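PDB 4Z0V: 2',5'-phosphodiesterase 12, which belongs to the endonuclease/exonuclease/phosphatase family, pairing a magnesium-holding DNase I-like domain with a smaller N-terminal beta domain. Local coordinates for residues Y380-G385 with P427-A432. Numbering follows the deposited sequence.
Sequences YTNYVG and PSDHIA
N382 and H430 form a single beta bridge between strand 382-384 and the loop before strand 433-439, whose S428-D429-H430 run matches the SDH motif of DNase I-like enzymes. Two backbone bonds make the bridge. I431 N donates to T381 O at 2.8 Å, and Y383 N reaches D429 O at 3.2 Å, nearly along the C=O axis. The same D429 oxygen takes a second, weak bond from N382 ND2 at 3.1 Å, so one carbonyl receives both a main-chain and a side-chain donor.

N382 CG is anti to the backbone N (chi1 173°), and CB and ND2 lie over one face of the H430 imidazole. CB sits 4.0 Å from the ring centroid in a CH-pi contact, while ND2 is offset toward the rim, the amide turned 37° from the ring plane. Within the loop, S428 OG accepts from H430 N in an ST turn, and H430 ND1 bonds to D392, which also holds T381 OG1. This His-Asp pairing is as in DNase I-like enzymes, and the D429 side chain lies about 4 Å from the magnesium ion. A water accepts from N382 ND2 and donates to D429 OD2 at 2.7 Å; Y149 OH is a further partner of that oxygen. V384 runs beside D429, its CG1 3.4 Å from the aspartate CB. Beyond T381, I431 CD1 meets the edge of the Y380 ring at CE1, 3.8 Å away, while Y383 CD2 lies over the centre of one face of that ring and V415 of helix 412-416 touches all three side chains.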
ATOM      1  N   TYR A 380      14.077 -10.910  -5.009  1.00 14.11           N
ATOM      2  CA  TYR A 380      13.612 -10.521  -3.665  1.00 11.96           C
ATOM      3  C   TYR A 380      12.690  -9.303  -3.758  1.00 15.33           C
ATOM      4  O   TYR A 380      12.777  -8.524  -4.707  1.00 15.36           O
ATOM      5  CB  TYR A 380      14.796 -10.203  -2.690  1.00 11.69           C
ATOM      6  CG  TYR A 380      15.809  -9.251  -3.291  1.00 13.78           C
ATOM      7  CD1 TYR A 380      15.569  -7.880  -3.334  1.00 13.97           C
ATOM      8  CD2 TYR A 380      17.028  -9.717  -3.783  1.00 14.40           C
ATOM      9  CE1 TYR A 380      16.482  -7.001  -3.912  1.00 15.30           C
ATOM     10  CE2 TYR A 380      17.952  -8.846  -4.363  1.00 15.04           C
ATOM     11  CZ  TYR A 380      17.665  -7.493  -4.445  1.00 17.72           C
ATOM     12  OH  TYR A 380      18.559  -6.625  -5.015  1.00 15.73           O
ATOM     13  N   THR A 381      11.823  -9.154  -2.769  1.00 12.43           N
ATOM     14  CA  THR A 381      10.946  -7.985  -2.602  1.00 12.85           C
ATOM     15  C   THR A 381      11.223  -7.388  -1.218  1.00 15.89           C
ATOM     16  O   THR A 381      10.641  -6.379  -0.846  1.00 14.10           O
ATOM     17  CB  THR A 381       9.454  -8.355  -2.789  1.00 16.72           C
ATOM     18  OG1 THR A 381       9.072  -9.256  -1.758  1.00 12.91           O
ATOM     19  CG2 THR A 381       9.165  -8.995  -4.149  1.00 15.74           C
ATOM     20  N   ASN A 382      12.071  -8.055  -0.438  1.00 11.88           N
ATOM     21  CA  ASN A 382      12.473  -7.634   0.891  1.00 10.20           C
ATOM     22  C   ASN A 382      13.980  -7.819   0.973  1.00 13.62           C
ATOM     23  O   ASN A 382      14.451  -8.907   0.654  1.00 14.08           O
ATOM     24  CB  ASN A 382      11.730  -8.434   1.944  1.00  8.50           C
ATOM     25  CG  ASN A 382      12.190  -8.186   3.373  1.00 24.16           C
ATOM     26  OD1 ASN A 382      12.662  -9.083   4.030  1.00 29.56           O
ATOM     27  ND2 ASN A 382      11.950  -7.012   3.924  1.00 19.98           N
ATOM     28  N   TYR A 383      14.747  -6.756   1.302  1.00 10.72           N
ATOM     29  CA  TYR A 383      16.220  -6.907   1.297  1.00 10.32           C
ATOM     30  C   TYR A 383      16.819  -6.149   2.478  1.00 13.93           C
ATOM     31  O   TYR A 383      16.903  -4.920   2.456  1.00 12.67           O
ATOM     32  CB  TYR A 383      16.785  -6.403  -0.037  1.00 11.50           C
ATOM     33  CG  TYR A 383      18.227  -6.797  -0.256  1.00 13.21           C
ATOM     34  CD1 TYR A 383      19.266  -6.050   0.295  1.00 14.24           C
ATOM     35  CD2 TYR A 383      18.555  -7.954  -0.960  1.00 15.06           C
ATOM     36  CE1 TYR A 383      20.596  -6.404   0.091  1.00 14.36           C
ATOM     37  CE2 TYR A 383      19.884  -8.335  -1.142  1.00 15.87           C
ATOM     38  CZ  TYR A 383      20.898  -7.560  -0.603  1.00 22.29           C
ATOM     39  OH  TYR A 383      22.210  -7.932  -0.728  1.00 19.36           O
ATOM     40  N   VAL A 384      17.196  -6.881   3.519  1.00 11.55           N
ATOM     41  CA  VAL A 384      17.712  -6.265   4.747  1.00 11.59           C
ATOM     42  C   VAL A 384      19.051  -6.913   5.131  1.00 18.85           C
ATOM     43  O   VAL A 384      19.479  -7.862   4.482  1.00 19.70           O
ATOM     44  CB  VAL A 384      16.674  -6.353   5.900  1.00 15.06           C
ATOM     45  CG1 VAL A 384      15.467  -5.484   5.594  1.00 14.74           C
ATOM     46  CG2 VAL A 384      16.237  -7.801   6.170  1.00 14.99           C
ATOM     47  N   GLY A 385      19.698  -6.382   6.150  1.00 17.32           N
ATOM     48  CA  GLY A 385      20.921  -7.000   6.648  1.00 18.35           C
ATOM     49  C   GLY A 385      20.532  -8.344   7.237  1.00 25.14           C
ATOM     50  O   GLY A 385      19.637  -8.408   8.082  1.00 26.14           O
ATOM     51  N   PRO A 427      12.409   4.101   0.860  1.00  9.81           N
ATOM     52  CA  PRO A 427      11.749   4.314   2.157  1.00  9.67           C
ATOM     53  C   PRO A 427      11.159   3.105   2.882  1.00 14.08           C
ATOM     54  O   PRO A 427      10.384   3.295   3.819  1.00 14.98           O
ATOM     55  CB  PRO A 427      10.626   5.292   1.784  1.00 12.02           C
ATOM     56  CG  PRO A 427      10.221   4.821   0.372  1.00 15.56           C
ATOM     57  CD  PRO A 427      11.552   4.556  -0.268  1.00 12.37           C
ATOM     58  N   SER A 428      11.475   1.887   2.472  1.00 10.57           N
ATOM     59  CA  SER A 428      10.915   0.723   3.173  1.00  9.57           C
ATOM     60  C   SER A 428      11.955  -0.396   3.167  1.00 12.42           C
ATOM     61  O   SER A 428      12.938  -0.283   2.452  1.00 10.70           O
ATOM     62  CB  SER A 428       9.626   0.271   2.474  1.00 13.03           C
ATOM     63  OG  SER A 428       9.178  -0.954   3.044  1.00 10.47           O
ATOM     64  N   ASP A 429      11.751  -1.468   3.943  1.00 10.98           N
ATOM     65  CA  ASP A 429      12.633  -2.627   3.835  1.00 10.74           C
ATOM     66  C   ASP A 429      12.098  -3.549   2.720  1.00 13.95           C
ATOM     67  O   ASP A 429      12.756  -4.511   2.345  1.00 11.88           O
ATOM     68  CB  ASP A 429      12.797  -3.367   5.173  1.00 11.19           C
ATOM     69  CG  ASP A 429      11.539  -3.805   5.895  1.00 16.88           C
ATOM     70  OD1 ASP A 429      10.460  -3.252   5.609  1.00 14.80           O
ATOM     71  OD2 ASP A 429      11.658  -4.575   6.856  1.00 23.50           O
ATOM     72  N   HIS A 430      10.899  -3.239   2.184  1.00 10.63           N
ATOM     73  CA  HIS A 430      10.314  -3.951   1.045  1.00 10.65           C
ATOM     74  C   HIS A 430      10.383  -3.084  -0.202  1.00 13.92           C
ATOM     75  O   HIS A 430      10.588  -1.878  -0.110  1.00 13.24           O
ATOM     76  CB  HIS A 430       8.853  -4.336   1.320  1.00 10.62           C
ATOM     77  CG  HIS A 430       8.675  -5.422   2.329  1.00 13.07           C
ATOM     78  ND1 HIS A 430       8.204  -6.679   1.961  1.00 15.26           N
ATOM     79  CD2 HIS A 430       8.841  -5.392   3.667  1.00 15.35           C
ATOM     80  CE1 HIS A 430       8.131  -7.383   3.084  1.00 14.90           C
ATOM     81  NE2 HIS A 430       8.506  -6.653   4.140  1.00 15.38           N
ATOM     82  N   ILE A 431      10.169  -3.696  -1.367  1.00 10.04           N
ATOM     83  CA  ILE A 431      10.151  -3.021  -2.658  1.00  9.85           C
ATOM     84  C   ILE A 431       8.740  -3.112  -3.208  1.00 13.17           C
ATOM     85  O   ILE A 431       8.166  -4.206  -3.229  1.00 12.33           O
ATOM     86  CB  ILE A 431      11.186  -3.678  -3.588  1.00 12.56           C
ATOM     87  CG1 ILE A 431      12.607  -3.615  -2.977  1.00 14.49           C
ATOM     88  CG2 ILE A 431      11.124  -3.062  -4.984  1.00 12.61           C
ATOM     89  CD1 ILE A 431      13.664  -4.491  -3.738  1.00 19.00           C
ATOM     90  N   ALA A 432       8.181  -1.983  -3.658  1.00 11.23           N
ATOM     91  CA  ALA A 432       6.844  -1.954  -4.225  1.00 10.23           C
ATOM     92  C   ALA A 432       6.751  -2.794  -5.461  1.00 12.68           C
ATOM     93  O   ALA A 432       7.673  -2.779  -6.307  1.00 12.07           O
ATOM     94  CB  ALA A 432       6.446  -0.513  -4.579  1.00 11.00           C
TER
HETATM   95  O   HOH W   1      12.735  -7.079   6.773  1.00 32.53           O